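Local structure of uncharacterized protein (Neisseria gonorrhoeae, 5V77) at the interface of chains A and B. The protein is of unknown function but belongs to the NGO_1070-like family and forms a two-fold symmetric pair of beta-rich chains in the crystal. Numbering follows the deposited sequence. Chains: chain A/B, Uncharacterized protein.

Contact 1: the interface of chains A and B. Residues chain A 55, 57, 72-73; chain B 24, 28, 52.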
loop_
_atom_site.group_PDB
_atom_site.type_symbol
_atom_site.label_atom_id
_atom_site.label_comp_id
_atom_site.label_asym_id
_atom_site.label_seq_id
_atom_site.Cartn_x
_atom_site.Cartn_y
_atom_site.Cartn_z
ATOM N N PHE A 55 -1.835 6.027 -3.132
ATOM C CA PHE A 55 -1.360 4.695 -3.477
ATOM C C PHE A 55 -2.588 3.837 -3.748
ATOM O O PHE A 55 -3.474 3.752 -2.899
ATOM C CB PHE A 55 -0.502 4.135 -2.326
ATOM C CG PHE A 55 -0.128 2.678 -2.454
ATOM C CD1 PHE A 55 -0.044 2.047 -3.683
ATOM C CD2 PHE A 55 0.145 1.941 -1.316
ATOM C CE1 PHE A 55 0.287 0.710 -3.767
ATOM C CE2 PHE A 55 0.489 0.607 -1.398
ATOM C CZ PHE A 55 0.559 -0.007 -2.626
ATOM N N LEU A 57 -3.749 -0.099 -5.163
ATOM C CA LEU A 57 -3.501 -1.449 -5.633
ATOM C C LEU A 57 -4.854 -2.071 -5.925
ATOM O O LEU A 57 -5.711 -2.127 -5.044
ATOM C CB LEU A 57 -2.743 -2.279 -4.589
ATOM C CG LEU A 57 -2.785 -3.801 -4.800
ATOM C CD1 LEU A 57 -1.980 -4.191 -5.998
ATOM C CD2 LEU A 57 -2.285 -4.531 -3.569
ATOM N N LEU A 72 0.477 -12.293 -5.236
ATOM C CA LEU A 72 0.844 -11.001 -5.802
ATOM C C LEU A 72 2.337 -10.937 -6.102
ATOM O O LEU A 72 2.739 -10.615 -7.223
ATOM C CB LEU A 72 0.429 -9.890 -4.844
ATOM C CG LEU A 72 0.882 -8.467 -5.170
ATOM C CD1 LEU A 72 0.277 -8.012 -6.488
ATOM C CD2 LEU A 72 0.492 -7.523 -4.016
ATOM N N PHE A 73 3.173 -11.241 -5.112
ATOM C CA PHE A 73 4.628 -11.255 -5.213
ATOM C C PHE A 73 5.129 -12.674 -5.446
ATOM O O PHE A 73 4.613 -13.614 -4.841
ATOM C CB PHE A 73 5.280 -10.717 -3.939
ATOM C CG PHE A 73 4.861 -9.321 -3.574
ATOM C CD1 PHE A 73 4.693 -8.339 -4.541
ATOM C CD2 PHE A 73 4.647 -8.991 -2.246
ATOM C CE1 PHE A 73 4.312 -7.039 -4.180
ATOM C CE2 PHE A 73 4.266 -7.700 -1.875
ATOM C CZ PHE A 73 4.086 -6.730 -2.833
ATOM N N PHE B 24 2.672 -5.748 3.963
ATOM C CA PHE B 24 2.355 -6.876 3.093
ATOM C C PHE B 24 3.057 -8.134 3.580
ATOM O O PHE B 24 4.214 -8.084 3.996
ATOM C CB PHE B 24 2.824 -6.626 1.649
ATOM C CG PHE B 24 1.973 -5.662 0.889
ATOM C CD1 PHE B 24 0.855 -6.113 0.192
ATOM C CD2 PHE B 24 2.306 -4.315 0.842
ATOM C CE1 PHE B 24 0.076 -5.227 -0.532
ATOM C CE2 PHE B 24 1.541 -3.423 0.127
ATOM C CZ PHE B 24 0.410 -3.881 -0.560
ATOM N N GLY B 28 2.477 -11.256 -0.603
ATOM C CA GLY B 28 1.671 -10.104 -0.947
ATOM C C GLY B 28 0.176 -10.320 -0.906
ATOM O O GLY B 28 -0.574 -9.386 -1.216
ATOM N N ILE B 52 -6.306 -9.876 -0.966
ATOM C CA ILE B 52 -6.634 -8.479 -1.196
ATOM C C ILE B 52 -7.343 -8.326 -2.528
ATOM O O ILE B 52 -6.962 -8.937 -3.537
ATOM C CB ILE B 52 -5.359 -7.619 -1.165
ATOM C CG1 ILE B 52 -4.627 -7.798 0.162
ATOM C CG2 ILE B 52 -5.702 -6.164 -1.403
ATOM C CD1 ILE B 52 -5.436 -7.364 1.353
#
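B:Phe24 reaches across to chain A and meets A:Leu57, the two side chains coming from opposite directions. The CE1 and CZ part of the ring rests against the methyl CD2 of A:Leu57, with CE1 3.9 Å from that CD2. With CG anti to the backbone N (chi1 163°), the isobutyl group of A:Leu57 extends from strand 54-58 toward chain B, and chi2 then turns CD2 to the ring. A:Phe73 approaches B:Phe24 quite differently, crossing it at about a right angle, with CE2 4.0 Å from CB at the root of the side chain. B:Gly28 CA lies 3.4 Å from CD2 of A:Phe73, above the ring plane near its rim. Glycine suits this spot twice over: it has no CB to hold the ring off, and its backbone, with positive phi (80°), makes a turn that residues with side chains adopt less readily. A:Leu72 fills in beside it, its CD2 methyl 3.5 Å from B:Gly28 O while also resting over one face of A:Phe73 near the rim, so leucine braces the neighbouring ring within its own chain. A:Phe55 and B:Ile52 complete the apolar border more distantly, at 4.4 Å between A:Phe55 CZ and B:Phe24 CZ. The patch joins the end of strand 17-24, the following loop and the one-residue strand 52-52 of chain B to strand 54-58 and the loop preceding strand 75-77 of chain A.

Contact 2: the interface of chains A and B. Residues chain A 22, 24; chain B 21-22, 24, 57, 72-73.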
loop_
_atom_site.group_PDB
_atom_site.type_symbol
_atom_site.label_atom_id
_atom_site.label_comp_id
_atom_site.label_asym_id
_atom_site.label_seq_id
_atom_site.Cartn_x
_atom_site.Cartn_y
_atom_site.Cartn_z
ATOM N N ILE A 22 6.758 -3.985 -1.174
ATOM C CA ILE A 22 6.286 -2.603 -1.141
ATOM C C ILE A 22 6.334 -2.193 0.318
ATOM O O ILE A 22 5.650 -2.797 1.145
ATOM C CB ILE A 22 4.854 -2.464 -1.689
ATOM C CG1 ILE A 22 4.779 -2.927 -3.155
ATOM C CG2 ILE A 22 4.378 -1.026 -1.550
ATOM C CD1 ILE A 22 3.351 -3.001 -3.673
ATOM N N PHE A 24 6.603 0.741 3.488
ATOM C CA PHE A 24 6.506 2.098 4.022
ATOM C C PHE A 24 7.761 2.450 4.820
ATOM O O PHE A 24 8.257 1.626 5.596
ATOM C CB PHE A 24 5.285 2.215 4.951
ATOM C CG PHE A 24 3.977 2.386 4.234
ATOM C CD1 PHE A 24 3.560 3.648 3.823
ATOM C CD2 PHE A 24 3.147 1.301 4.002
ATOM C CE1 PHE A 24 2.346 3.815 3.170
ATOM C CE2 PHE A 24 1.933 1.463 3.342
ATOM C CZ PHE A 24 1.534 2.729 2.935
ATOM N N GLU B 21 1.784 0.851 11.344
ATOM C CA GLU B 21 2.396 0.155 10.212
ATOM C C GLU B 21 1.325 -0.526 9.378
ATOM O O GLU B 21 0.277 -0.933 9.892
ATOM C CB GLU B 21 3.425 -0.904 10.643
ATOM C CG GLU B 21 4.877 -0.479 10.476
ATOM C CD GLU B 21 5.323 -0.260 9.031
ATOM O OE1 GLU B 21 6.549 -0.142 8.836
ATOM O OE2 GLU B 21 4.489 -0.185 8.089
ATOM N N ILE B 22 1.628 -0.654 8.088
ATOM C CA ILE B 22 0.839 -1.400 7.113
ATOM C C ILE B 22 1.821 -2.312 6.392
ATOM O O ILE B 22 2.759 -1.823 5.750
ATOM C CB ILE B 22 0.143 -0.458 6.114
ATOM C CG1 ILE B 22 -0.803 0.511 6.847
ATOM C CG2 ILE B 22 -0.630 -1.246 5.070
ATOM C CD1 ILE B 22 -1.315 1.631 5.958
ATOM N N PHE B 24 2.672 -5.748 3.963
ATOM C CA PHE B 24 2.355 -6.876 3.093
ATOM C C PHE B 24 3.057 -8.134 3.580
ATOM O O PHE B 24 4.214 -8.084 3.996
ATOM C CB PHE B 24 2.824 -6.626 1.649
ATOM C CG PHE B 24 1.973 -5.662 0.889
ATOM C CD1 PHE B 24 0.855 -6.113 0.192
ATOM C CD2 PHE B 24 2.306 -4.315 0.842
ATOM C CE1 PHE B 24 0.076 -5.227 -0.532
ATOM C CE2 PHE B 24 1.541 -3.423 0.127
ATOM C CZ PHE B 24 0.410 -3.881 -0.560
ATOM N N LEU B 57 -4.860 4.309 -0.508
ATOM C CA LEU B 57 -4.444 5.277 0.496
ATOM C C LEU B 57 -4.404 6.619 -0.212
ATOM O O LEU B 57 -3.774 6.739 -1.262
ATOM C CB LEU B 57 -3.066 4.930 1.097
ATOM C CG LEU B 57 -2.272 6.114 1.696
ATOM C CD1 LEU B 57 -2.920 6.641 2.941
ATOM C CD2 LEU B 57 -0.817 5.742 1.973
ATOM N N LEU B 72 2.443 10.490 8.077
ATOM C CA LEU B 72 1.251 9.648 8.077
ATOM C C LEU B 72 1.126 8.869 9.378
ATOM O O LEU B 72 0.073 8.887 10.028
ATOM C CB LEU B 72 1.304 8.684 6.888
ATOM C CG LEU B 72 0.264 7.565 6.849
ATOM C CD1 LEU B 72 -1.095 8.208 6.685
ATOM C CD2 LEU B 72 0.594 6.650 5.678
ATOM N N PHE B 73 2.201 8.162 9.773
ATOM C CA PHE B 73 2.210 7.397 11.015
ATOM C C PHE B 73 2.884 8.188 12.122
ATOM O O PHE B 73 3.869 8.891 11.880
ATOM C CB PHE B 73 2.984 6.077 10.870
ATOM C CG PHE B 73 2.488 5.172 9.782
ATOM C CD1 PHE B 73 1.134 5.021 9.525
ATOM C CD2 PHE B 73 3.398 4.434 9.027
ATOM C CE1 PHE B 73 0.685 4.154 8.520
ATOM C CE2 PHE B 73 2.951 3.562 8.022
ATOM C CZ PHE B 73 1.596 3.439 7.770
HETATM O O HOH W 1 5.293 -1.647 4.794
HETATM O O HOH W 2 4.939 -3.894 3.470
HETATM O O HOH W 3 7.223 -0.834 6.593
#
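A:Phe24 projects from strand 17-25 of this NGO_1070-like protein into a mainly apolar pocket of chain B. Its CB is flanked by B:Phe73 CE2 at 4.1 Å and by the carboxylate oxygen OE2 of B:Glu21. CG also meets CE2 of B:Phe73; the two rings pack edge-to-face, their planes turned 60° apart and their centroids 5.5 Å from each other. With CG anti to the carbonyl carbon (chi1 -80°), the ring sends one side along B:Ile22, where CD2 lies near the backbone O and CE2 is 3.8 Å from CB. Beta-branched isoleucine suits this place: its branch at CB sets bulk close to strand 17-24 of chain B, a wall for the A:Phe24 ring. On the other side CE1 reaches the methyl CD2 of B:Leu57 at 3.9 Å, with CD2 of B:Leu72 slightly farther off. CZ, the tip, meets the same B:Leu57 methyl, which lies at the ring edge in its plane. Beside this core water 1 lies 3.0 Å from A:Phe24 N, almost in line with its N-H, and 2.7 Å from B:Ile22 O; water 2 likewise links A:Ile22 O with B:Phe24 N. B:Glu21 bends at chi2 (-65°), bringing OE2 back to accept a hydrogen bond from B:Ile22 N through its anti lone pair. This probably steadies the carboxylate, whose other oxygen, OE1, meets water 3; that water also lies 2.8 Å from A:Phe24 O and is joined through water 1 to water 2.

Contact 3: the interface of chains A and B. Residues chain A 26-27, 29; chain B 63, 70-73.
A:Asn29 and B:Ser71 pack closely where a loop of chain A meets the segment before strand 75-77 of chain B, in this NGO_1070-like protein. The amide of A:Asn29 reads the partner backbone with both ends: OD1 accepts from B:Leu72 N at 3.0 Å, the donor tilted 22° from the carbonyl plane, while ND2 donates to B:Asp70 O at 3.1 Å. This second N-H meets a lone pair of B:Asp70 O in that carbonyl's plane, and the acceptor lies almost in the amide plane of A:Asn29. Asparagine suits this role because a single flat group carries donor and acceptor side by side, and the two bonds together fix its rotation across B:Ser71. A:Asn27 uses its backbone: O accepts from B:Phe73 N at 2.9 Å, with the N-H coming from above the carbonyl plane. Its backbone is left-handed (positive phi), a conformation asparagine enters more readily than most residues. Its CB presses on B:Ser71 CB at 3.5 Å, a close approach that the small side chain of serine permits. The serine OG (chi1 68°) turns back to donate to B:Phe73 O at 2.6 Å, which would stiffen the receiving loop. The margins are looser. A:Asp26 is poorly ordered and buries essentially no surface against chain B, and B:Val63 merely brings CG1 to 4.0 Å from A:Asn29 OD1.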
loop_
_atom_site.group_PDB
_atom_site.type_symbol
_atom_site.label_atom_id
_atom_site.label_comp_id
_atom_site.label_asym_id
_atom_site.label_seq_id
_atom_site.Cartn_x
_atom_site.Cartn_y
_atom_site.Cartn_z
ATOM N N ASP A 26 10.024 6.287 6.556
ATOM C CA ASP A 26 9.930 7.690 6.950
ATOM C C ASP A 26 8.580 7.989 7.593
ATOM O O ASP A 26 7.883 8.922 7.194
ATOM C CB ASP A 26 10.166 8.613 5.752
ATOM C CG ASP A 26 11.531 8.436 5.158
ATOM O OD1 ASP A 26 12.487 8.334 5.946
ATOM O OD2 ASP A 26 11.651 8.383 3.916
ATOM N N ASN A 27 8.194 7.162 8.581
ATOM C CA ASN A 27 6.962 7.398 9.325
ATOM C C ASN A 27 5.756 7.425 8.388
ATOM O O ASN A 27 4.844 8.239 8.543
ATOM C CB ASN A 27 7.059 8.692 10.132
ATOM C CG ASN A 27 7.964 8.550 11.340
ATOM O OD1 ASN A 27 7.847 7.593 12.105
ATOM N ND2 ASN A 27 8.877 9.500 11.512
ATOM N N ASN A 29 5.634 8.308 5.225
ATOM C CA ASN A 29 5.645 9.316 4.161
ATOM C C ASN A 29 6.247 8.822 2.857
ATOM O O ASN A 29 6.126 9.525 1.831
ATOM C CB ASN A 29 6.412 10.567 4.612
ATOM C CG ASN A 29 5.680 11.346 5.690
ATOM O OD1 ASN A 29 4.515 11.066 6.004
ATOM N ND2 ASN A 29 6.352 12.339 6.256
ATOM N N VAL B 63 -1.494 15.553 5.195
ATOM C CA VAL B 63 -0.130 15.475 5.703
ATOM C C VAL B 63 0.635 16.646 5.099
ATOM O O VAL B 63 0.837 16.703 3.881
ATOM C CB VAL B 63 0.543 14.143 5.360
ATOM C CG1 VAL B 63 1.943 14.101 5.954
ATOM C CG2 VAL B 63 -0.298 12.965 5.849
ATOM N N ASP B 70 5.516 16.573 10.183
ATOM C CA ASP B 70 4.246 15.901 9.924
ATOM C C ASP B 70 4.470 14.602 9.153
ATOM O O ASP B 70 5.305 14.543 8.243
ATOM C CB ASP B 70 3.307 16.820 9.139
ATOM C CG ASP B 70 1.843 16.465 9.329
ATOM O OD1 ASP B 70 1.549 15.519 10.092
ATOM O OD2 ASP B 70 0.984 17.138 8.715
ATOM N N SER B 71 3.716 13.565 9.518
ATOM C CA SER B 71 3.877 12.268 8.863
ATOM C C SER B 71 2.580 11.479 8.963
ATOM O O SER B 71 1.730 11.748 9.815
ATOM C CB SER B 71 5.031 11.481 9.480
ATOM O OG SER B 71 4.698 11.109 10.812
ATOM N N LEU B 72 2.443 10.490 8.077
ATOM C CA LEU B 72 1.251 9.648 8.077
ATOM C C LEU B 72 1.126 8.869 9.378
ATOM O O LEU B 72 0.073 8.887 10.028
ATOM C CB LEU B 72 1.304 8.684 6.888
ATOM C CG LEU B 72 0.264 7.565 6.849
ATOM C CD1 LEU B 72 -1.095 8.208 6.685
ATOM C CD2 LEU B 72 0.594 6.650 5.678
ATOM N N PHE B 73 2.201 8.162 9.773
ATOM C CA PHE B 73 2.210 7.397 11.015
ATOM C C PHE B 73 2.884 8.188 12.122
ATOM O O PHE B 73 3.869 8.891 11.880
ATOM C CB PHE B 73 2.984 6.077 10.870
ATOM C CG PHE B 73 2.488 5.172 9.782
ATOM C CD1 PHE B 73 1.134 5.021 9.525
ATOM C CD2 PHE B 73 3.398 4.434 9.027
ATOM C CE1 PHE B 73 0.685 4.154 8.520
ATOM C CE2 PHE B 73 2.951 3.562 8.022
ATOM C CZ PHE B 73 1.596 3.439 7.770
#

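Contact 2 lies in the middle of the row: its C-alpha centre is about 12 Å from that of contact 1 and about 10 Å from that of contact 3, whereas contacts 1 and 3 are about 21 Å apart. B:Phe24 belongs to contacts 1 and 2, and B:Leu72 and B:Phe73 to contacts 2 and 3, so the patches run into one another. Two-fold symmetry repeats each patch with the chains exchanged, and contact 1 is largely the twin of the A:Phe24 pocket in contact 2; polar loop pairing falls toward both ends. The arrangement would suit a stable dimer, although the structure alone does not show that the pair forms in the cell.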